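Local coordinates for DNA-binding protein (Silicibacter pomeroyi, PDB 3EUS) that probably binds DNA through a helix-turn-helix domain of the Cro/C1 (XRE) type, at residues L33-L37 and K61-C66. Numbering follows the deposited sequence.
Sequences LAERL and KWMAAC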
ATOM      1  N   LEU A  33      -5.641   0.346 -18.314  1.00 16.01           N
ATOM      2  CA  LEU A  33      -5.645   0.367 -16.869  1.00 14.77           C
ATOM      3  C   LEU A  33      -5.910   1.795 -16.391  1.00 14.40           C
ATOM      4  O   LEU A  33      -6.725   1.992 -15.476  1.00 12.86           O
ATOM      5  CB  LEU A  33      -4.355  -0.212 -16.252  1.00 15.27           C
ATOM      6  CG  LEU A  33      -4.295  -0.128 -14.722  1.00  9.62           C
ATOM      7  CD1 LEU A  33      -5.568  -0.755 -14.007  1.00 10.36           C
ATOM      8  CD2 LEU A  33      -2.941  -0.645 -14.098  1.00 11.03           C
ATOM      9  N   ALA A  34      -5.237   2.782 -16.988  1.00 13.91           N
ATOM     10  CA  ALA A  34      -5.431   4.169 -16.571  1.00 14.82           C
ATOM     11  C   ALA A  34      -6.907   4.576 -16.757  1.00 14.64           C
ATOM     12  O   ALA A  34      -7.476   5.239 -15.903  1.00 15.95           O
ATOM     13  CB  ALA A  34      -4.507   5.124 -17.300  1.00 14.88           C
ATOM     14  N   GLU A  35      -7.510   4.118 -17.837  1.00 15.78           N
ATOM     15  CA  GLU A  35      -8.914   4.465 -18.141  1.00 15.90           C
ATOM     16  C   GLU A  35      -9.788   3.918 -17.002  1.00 15.74           C
ATOM     17  O   GLU A  35     -10.664   4.628 -16.452  1.00 15.07           O
ATOM     18  CB  GLU A  35      -9.349   3.838 -19.483  1.00 16.37           C
ATOM     19  CG  GLU A  35      -9.059   4.656 -20.731  1.00 21.93           C
ATOM     20  CD  GLU A  35      -9.975   5.845 -20.947  1.00 28.06           C
ATOM     21  OE1 GLU A  35     -11.226   5.714 -20.935  1.00 32.02           O
ATOM     22  OE2 GLU A  35      -9.425   6.938 -21.184  1.00 34.65           O
ATOM     23  N   ARG A  36      -9.497   2.689 -16.576  1.00 15.19           N
ATOM     24  CA  ARG A  36     -10.259   2.067 -15.487  1.00 16.64           C
ATOM     25  C   ARG A  36     -10.063   2.785 -14.162  1.00 17.17           C
ATOM     26  O   ARG A  36     -10.963   2.753 -13.319  1.00 18.75           O
ATOM     27  CB  ARG A  36      -9.925   0.605 -15.291  1.00 16.71           C
ATOM     28  CG  ARG A  36     -10.323  -0.301 -16.425  1.00 18.17           C
ATOM     29  CD  ARG A  36      -9.921  -1.725 -16.080  1.00 19.80           C
ATOM     30  NE  ARG A  36     -10.403  -2.658 -17.081  1.00 23.03           N
ATOM     31  CZ  ARG A  36     -10.391  -3.981 -16.942  1.00 24.20           C
ATOM     32  NH1 ARG A  36      -9.906  -4.558 -15.839  1.00 26.44           N
ATOM     33  NH2 ARG A  36     -10.892  -4.739 -17.911  1.00 26.06           N
ATOM     34  N   LEU A  37      -8.916   3.454 -14.005  1.00 15.26           N
ATOM     35  CA  LEU A  37      -8.619   4.179 -12.790  1.00 15.06           C
ATOM     36  C   LEU A  37      -8.965   5.659 -12.908  1.00 16.23           C
ATOM     37  O   LEU A  37      -8.694   6.382 -11.944  1.00 15.95           O
ATOM     38  CB  LEU A  37      -7.141   4.049 -12.451  1.00 13.38           C
ATOM     39  CG  LEU A  37      -6.658   2.648 -12.143  1.00 13.46           C
ATOM     40  CD1 LEU A  37      -5.092   2.686 -11.954  1.00 12.40           C
ATOM     41  CD2 LEU A  37      -7.379   2.102 -10.923  1.00 13.57           C
ATOM     42  N   LYS A  61      -7.100   0.405  -5.460  1.00 15.93           N
ATOM     43  CA  LYS A  61      -7.863   0.600  -6.666  1.00 15.79           C
ATOM     44  C   LYS A  61      -7.185  -0.063  -7.890  1.00 13.40           C
ATOM     45  O   LYS A  61      -7.843  -0.613  -8.768  1.00 14.41           O
ATOM     46  CB  LYS A  61      -8.078   2.089  -6.905  1.00 15.75           C
ATOM     47  CG  LYS A  61      -9.074   2.774  -5.866  1.00 19.80           C
ATOM     48  CD  LYS A  61      -9.043   4.278  -6.051  1.00 25.89           C
ATOM     49  CE  LYS A  61     -10.038   5.025  -5.114  1.00 30.31           C
ATOM     50  NZ  LYS A  61     -10.124   6.516  -5.351  1.00 33.79           N
ATOM     51  N   TRP A  62      -5.890   0.061  -7.957  1.00 13.59           N
ATOM     52  CA  TRP A  62      -5.065  -0.536  -9.074  1.00 13.15           C
ATOM     53  C   TRP A  62      -5.275  -2.054  -9.055  1.00 12.80           C
ATOM     54  O   TRP A  62      -5.549  -2.679 -10.072  1.00 12.86           O
ATOM     55  CB  TRP A  62      -3.592  -0.237  -8.812  1.00 13.23           C
ATOM     56  CG  TRP A  62      -2.585  -0.683  -9.857  1.00 11.57           C
ATOM     57  CD1 TRP A  62      -2.219  -1.963 -10.158  1.00 12.70           C
ATOM     58  CD2 TRP A  62      -1.706   0.162 -10.591  1.00 11.13           C
ATOM     59  NE1 TRP A  62      -1.198  -1.966 -11.087  1.00 11.49           N
ATOM     60  CE2 TRP A  62      -0.868  -0.675 -11.377  1.00 10.49           C
ATOM     61  CE3 TRP A  62      -1.561   1.538 -10.698  1.00 15.73           C
ATOM     62  CZ2 TRP A  62       0.081  -0.165 -12.252  1.00 11.97           C
ATOM     63  CZ3 TRP A  62      -0.597   2.036 -11.531  1.00 14.12           C
ATOM     64  CH2 TRP A  62       0.219   1.174 -12.311  1.00 13.14           C
ATOM     65  N   MET A  63      -5.120  -2.671  -7.882  1.00 14.40           N
ATOM     66  CA  MET A  63      -5.216  -4.114  -7.803  1.00 13.23           C
ATOM     67  C   MET A  63      -6.624  -4.599  -8.121  1.00 14.14           C
ATOM     68  O   MET A  63      -6.785  -5.579  -8.794  1.00 13.42           O
ATOM     69  CB  MET A  63      -4.706  -4.626  -6.435  1.00 13.58           C
ATOM     70  CG  MET A  63      -3.176  -4.406  -6.273  1.00 12.95           C
ATOM     71  SD  MET A  63      -2.050  -5.078  -7.531  1.00  7.31           S
ATOM     72  CE  MET A  63      -2.404  -6.840  -7.442  1.00 17.99           C
ATOM     73  N   ALA A  64      -7.642  -3.884  -7.658  1.00 13.98           N
ATOM     74  CA  ALA A  64      -9.012  -4.197  -8.019  1.00 14.10           C
ATOM     75  C   ALA A  64      -9.291  -4.055  -9.494  1.00 12.45           C
ATOM     76  O   ALA A  64     -10.030  -4.883 -10.062  1.00 12.94           O
ATOM     77  CB  ALA A  64     -10.035  -3.267  -7.224  1.00 14.01           C
ATOM     78  N   ALA A  65      -8.744  -3.032 -10.110  1.00 13.22           N
ATOM     79  CA  ALA A  65      -8.917  -2.818 -11.570  1.00 14.47           C
ATOM     80  C   ALA A  65      -8.226  -3.903 -12.384  1.00 13.84           C
ATOM     81  O   ALA A  65      -8.627  -4.164 -13.514  1.00 14.23           O
ATOM     82  CB  ALA A  65      -8.409  -1.412 -12.008  1.00 13.62           C
ATOM     83  N   CYS A  66      -7.220  -4.538 -11.796  1.00 15.08           N
ATOM     84  CA  CYS A  66      -6.499  -5.650 -12.431  1.00 14.91           C
ATOM     85  C   CYS A  66      -7.044  -6.975 -11.988  1.00 14.89           C
ATOM     86  O   CYS A  66      -6.471  -7.984 -12.340  1.00 16.72           O
ATOM     87  CB  CYS A  66      -5.020  -5.594 -12.085  1.00 14.60           C
ATOM     88  SG  CYS A  66      -4.097  -4.126 -12.741  1.00 15.98           S
TER
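This is a helix-helix packing contact inside the all-helical HTH domain: the C-terminal turn of helix 30-36, first helix of the presumed helix-turn-helix pair with 41-48, lies against the last turns of helix 56-65. Ala65 sits at the middle. Its small side chain lets the helices come close, with Arg36 and Ala65 CA atoms 6.4 Å apart, and Ala65 CB is met by Leu33 CD1 at 3.5 Å and by Leu37 CD2 at 3.8 Å. Leu33 also places CD2 over the face of the Trp62 six-membered ring, 3.7 Å from its centroid, a CH-pi contact. Leu37 bridges two surfaces: its CD1 lies 3.9 Å from Trp62 CE3 while its CD2 packs on the backbone, 3.5 Å from Lys61 O. At the exposed margin the extended Arg36 side chain donates a hydrogen bond from NH1 to Ala65 O (2.7 Å), linking the Arg36 side chain to the backbone of the last turn of helix 56-65. Beyond the pair, Trp62 NE1 hydrogen-bonds to Leu19 O of helix 10-25 and the Trp62 side chain packs on Val44 and Val47 of helix 41-48, while Met63 touches Ile75 of helix 72-81.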